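Local coordinates for protein cellulase (Uncultured bacterium, PDB 6XSO) that probably hydrolyses internal beta-1,4 linkages in cellulose and other plant cell-wall glucans and xylans, as a broad-specificity family 5 endoglucanase, at residues Thr346-Asp354 with Asn364-Ile372. Numbering follows the deposited sequence.
Sequences TFYWMGLSD and NQADLAERI
Leu352 and Gln365 are joined by two nearly straight hydrogen bonds. Leu352 N donates to the side-chain OE1 of Gln365 at 3.0 Å, and Gln365 N donates back to Leu352 O at 3.1 Å. In both, the donor is tilted by a little over 30° from the carbonyl plane. The Gln365 side chain is extended beyond CG (chi2 179°), which carries its amide across to the loop. There OE1 also accepts a bond from a water, which in turn is hydrogen-bonded to Tyr348 OH. This water lies in the plane of the Tyr348 ring, at its edge, and the hydroxyl has a second partner in Ser310. Nearby, Asp354 N makes a weak, bent bond to Asn364 OD1.

The apolar part lies deeper. Leu352 CD2 is set against the first turn of the helix, 3.7 Å from Leu368 CG and 4.1 Å from Ala369 CB. The Tyr348 ring reaches Ile372 because its CG stands anti to the backbone N (chi1 -169°). Ile372 CD1 sits over one face of that ring in a CH-pi contact, 4.2 Å from the centroid. Leu368 CD2 meets the hydroxyl end obliquely, 3.5 Å from Tyr348 OH. Leu352 packs on Trp33 and Ile372 on Val31, both of the first barrel strand.

Gln365 is the N-cap residue of helix 366-377. Replacing it by an alanine removes OE1, so Leu352 N is likely to lose its acceptor and the water its link to the helix start. The contact belongs to the TIM barrel: the loop after the eighth strand meets the start of the closing helix. Its chemistry implies a polar seam that fixes the loop backbone at the helix start, beside an apolar layer in which Leu352, Leu368, Ala369 and Ile372 pack the helix against the barrel, with the Tyr348 ring.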
# COMPACT_ATOMS: atom_id res chain seq x y z
N THR A 346 -1.86 8.58 5.72
CA THR A 346 -2.96 8.17 4.85
C THR A 346 -2.59 8.39 3.39
O THR A 346 -1.91 9.37 3.06
CB THR A 346 -4.26 8.94 5.14
OG1 THR A 346 -4.15 10.31 4.76
CG2 THR A 346 -4.59 8.88 6.63
N PHE A 347 -3.01 7.44 2.52
CA PHE A 347 -2.77 7.51 1.08
C PHE A 347 -4.10 7.34 0.35
O PHE A 347 -4.66 6.24 0.32
CB PHE A 347 -1.76 6.42 0.63
CG PHE A 347 -0.33 6.67 1.05
CD1 PHE A 347 0.07 6.49 2.36
CD2 PHE A 347 0.64 7.04 0.12
CE1 PHE A 347 1.38 6.71 2.75
CE2 PHE A 347 1.97 7.26 0.49
CZ PHE A 347 2.34 7.10 1.80
N TYR A 348 -4.62 8.42 -0.24
CA TYR A 348 -5.92 8.38 -0.91
C TYR A 348 -5.86 7.50 -2.17
O TYR A 348 -4.86 7.49 -2.88
CB TYR A 348 -6.37 9.82 -1.27
CG TYR A 348 -7.79 9.84 -1.72
CD1 TYR A 348 -8.11 9.80 -3.07
CD2 TYR A 348 -8.84 9.84 -0.80
CE1 TYR A 348 -9.42 9.75 -3.49
CE2 TYR A 348 -10.14 9.80 -1.21
CZ TYR A 348 -10.43 9.74 -2.55
OH TYR A 348 -11.74 9.67 -2.94
N TRP A 349 -6.93 6.75 -2.44
CA TRP A 349 -6.95 5.83 -3.58
C TRP A 349 -7.46 6.53 -4.85
O TRP A 349 -8.66 6.78 -4.98
CB TRP A 349 -7.84 4.61 -3.30
CG TRP A 349 -7.84 3.69 -4.51
CD1 TRP A 349 -8.85 3.51 -5.42
CD2 TRP A 349 -6.74 2.90 -4.96
NE1 TRP A 349 -8.44 2.64 -6.40
CE2 TRP A 349 -7.15 2.26 -6.16
CE3 TRP A 349 -5.45 2.67 -4.49
CZ2 TRP A 349 -6.32 1.40 -6.86
CZ3 TRP A 349 -4.62 1.81 -5.18
CH2 TRP A 349 -5.06 1.18 -6.36
N MET A 350 -6.56 6.77 -5.80
CA MET A 350 -6.90 7.27 -7.14
C MET A 350 -7.71 8.56 -7.05
O MET A 350 -7.47 9.41 -6.17
CB MET A 350 -7.55 6.16 -7.95
CG MET A 350 -6.60 5.01 -8.30
SD MET A 350 -7.31 3.77 -9.41
CE MET A 350 -7.36 4.68 -10.95
N GLY A 351 -8.64 8.76 -7.97
CA GLY A 351 -9.28 10.04 -8.08
C GLY A 351 -8.20 11.10 -8.23
O GLY A 351 -7.08 10.81 -8.66
N LEU A 352 -8.57 12.32 -7.87
CA LEU A 352 -7.72 13.51 -7.82
C LEU A 352 -7.22 13.93 -9.20
O LEU A 352 -7.60 15.00 -9.68
CB LEU A 352 -6.56 13.38 -6.84
CG LEU A 352 -6.92 12.98 -5.41
CD1 LEU A 352 -5.73 13.27 -4.49
CD2 LEU A 352 -8.18 13.62 -4.85
N SER A 353 -6.33 13.14 -9.80
CA SER A 353 -5.86 13.33 -11.18
C SER A 353 -5.89 11.96 -11.84
O SER A 353 -5.10 11.08 -11.49
CB SER A 353 -4.46 13.93 -11.22
OG SER A 353 -4.06 14.19 -12.56
N ASP A 354 -6.82 11.78 -12.77
CA ASP A 354 -7.16 10.46 -13.27
C ASP A 354 -7.18 10.46 -14.79
O ASP A 354 -7.62 11.43 -15.42
CB ASP A 354 -8.55 10.03 -12.80
CG ASP A 354 -8.86 8.59 -13.14
OD1 ASP A 354 -8.23 7.71 -12.52
OD2 ASP A 354 -9.71 8.34 -14.02
N ASN A 364 -8.71 16.52 -11.93
CA ASN A 364 -10.13 16.44 -12.25
C ASN A 364 -11.01 16.40 -11.01
O ASN A 364 -12.23 16.58 -11.12
CB ASN A 364 -10.42 15.25 -13.17
CG ASN A 364 -10.08 13.93 -12.52
OD1 ASN A 364 -8.93 13.65 -12.25
ND2 ASN A 364 -11.11 13.11 -12.26
N GLN A 365 -10.42 16.22 -9.83
CA GLN A 365 -11.12 16.45 -8.55
C GLN A 365 -10.30 17.45 -7.74
O GLN A 365 -9.78 17.13 -6.66
CB GLN A 365 -11.37 15.14 -7.81
CG GLN A 365 -12.10 14.09 -8.65
CD GLN A 365 -12.32 12.79 -7.90
OE1 GLN A 365 -11.45 12.33 -7.16
NE2 GLN A 365 -13.51 12.22 -8.05
N ALA A 366 -10.21 18.68 -8.25
CA ALA A 366 -9.40 19.70 -7.58
C ALA A 366 -9.92 19.99 -6.19
O ALA A 366 -9.14 20.17 -5.25
CB ALA A 366 -9.37 20.99 -8.40
N ASP A 367 -11.25 20.03 -6.03
CA ASP A 367 -11.82 20.32 -4.72
C ASP A 367 -11.42 19.27 -3.69
O ASP A 367 -11.04 19.62 -2.56
CB ASP A 367 -13.34 20.52 -4.83
CG ASP A 367 -14.07 19.39 -5.54
OD1 ASP A 367 -13.47 18.41 -6.02
OD2 ASP A 367 -15.31 19.51 -5.61
N LEU A 368 -11.46 17.99 -4.06
CA LEU A 368 -11.10 16.93 -3.12
C LEU A 368 -9.60 16.94 -2.81
O LEU A 368 -9.21 16.76 -1.66
CB LEU A 368 -11.53 15.59 -3.69
CG LEU A 368 -11.17 14.39 -2.81
CD1 LEU A 368 -11.74 14.42 -1.43
CD2 LEU A 368 -11.65 13.12 -3.52
N ALA A 369 -8.76 17.15 -3.83
CA ALA A 369 -7.33 17.21 -3.59
C ALA A 369 -7.00 18.31 -2.59
O ALA A 369 -6.24 18.09 -1.64
CB ALA A 369 -6.60 17.43 -4.92
N GLU A 370 -7.59 19.49 -2.78
CA GLU A 370 -7.34 20.60 -1.87
C GLU A 370 -7.90 20.29 -0.49
O GLU A 370 -7.28 20.65 0.52
CB GLU A 370 -7.95 21.90 -2.42
CG GLU A 370 -7.67 23.08 -1.50
CD GLU A 370 -7.88 24.44 -2.15
OE1 GLU A 370 -8.40 24.50 -3.28
OE2 GLU A 370 -7.52 25.44 -1.50
N ARG A 371 -9.05 19.63 -0.43
CA ARG A 371 -9.65 19.31 0.86
C ARG A 371 -8.76 18.39 1.68
O ARG A 371 -8.58 18.60 2.88
CB ARG A 371 -11.02 18.67 0.67
CG ARG A 371 -11.88 18.64 1.93
CD ARG A 371 -12.57 19.99 2.17
NE ARG A 371 -13.35 19.93 3.39
CZ ARG A 371 -14.51 20.53 3.57
NH1 ARG A 371 -15.05 21.27 2.61
NH2 ARG A 371 -15.14 20.36 4.73
N ILE A 372 -8.19 17.36 1.04
CA ILE A 372 -7.29 16.45 1.73
C ILE A 372 -6.05 17.18 2.24
O ILE A 372 -5.64 17.04 3.40
CB ILE A 372 -6.92 15.28 0.80
CG1 ILE A 372 -8.14 14.41 0.48
CG2 ILE A 372 -5.78 14.46 1.41
CD1 ILE A 372 -7.93 13.51 -0.72
O HOH W 1 -12.24 10.10 -5.52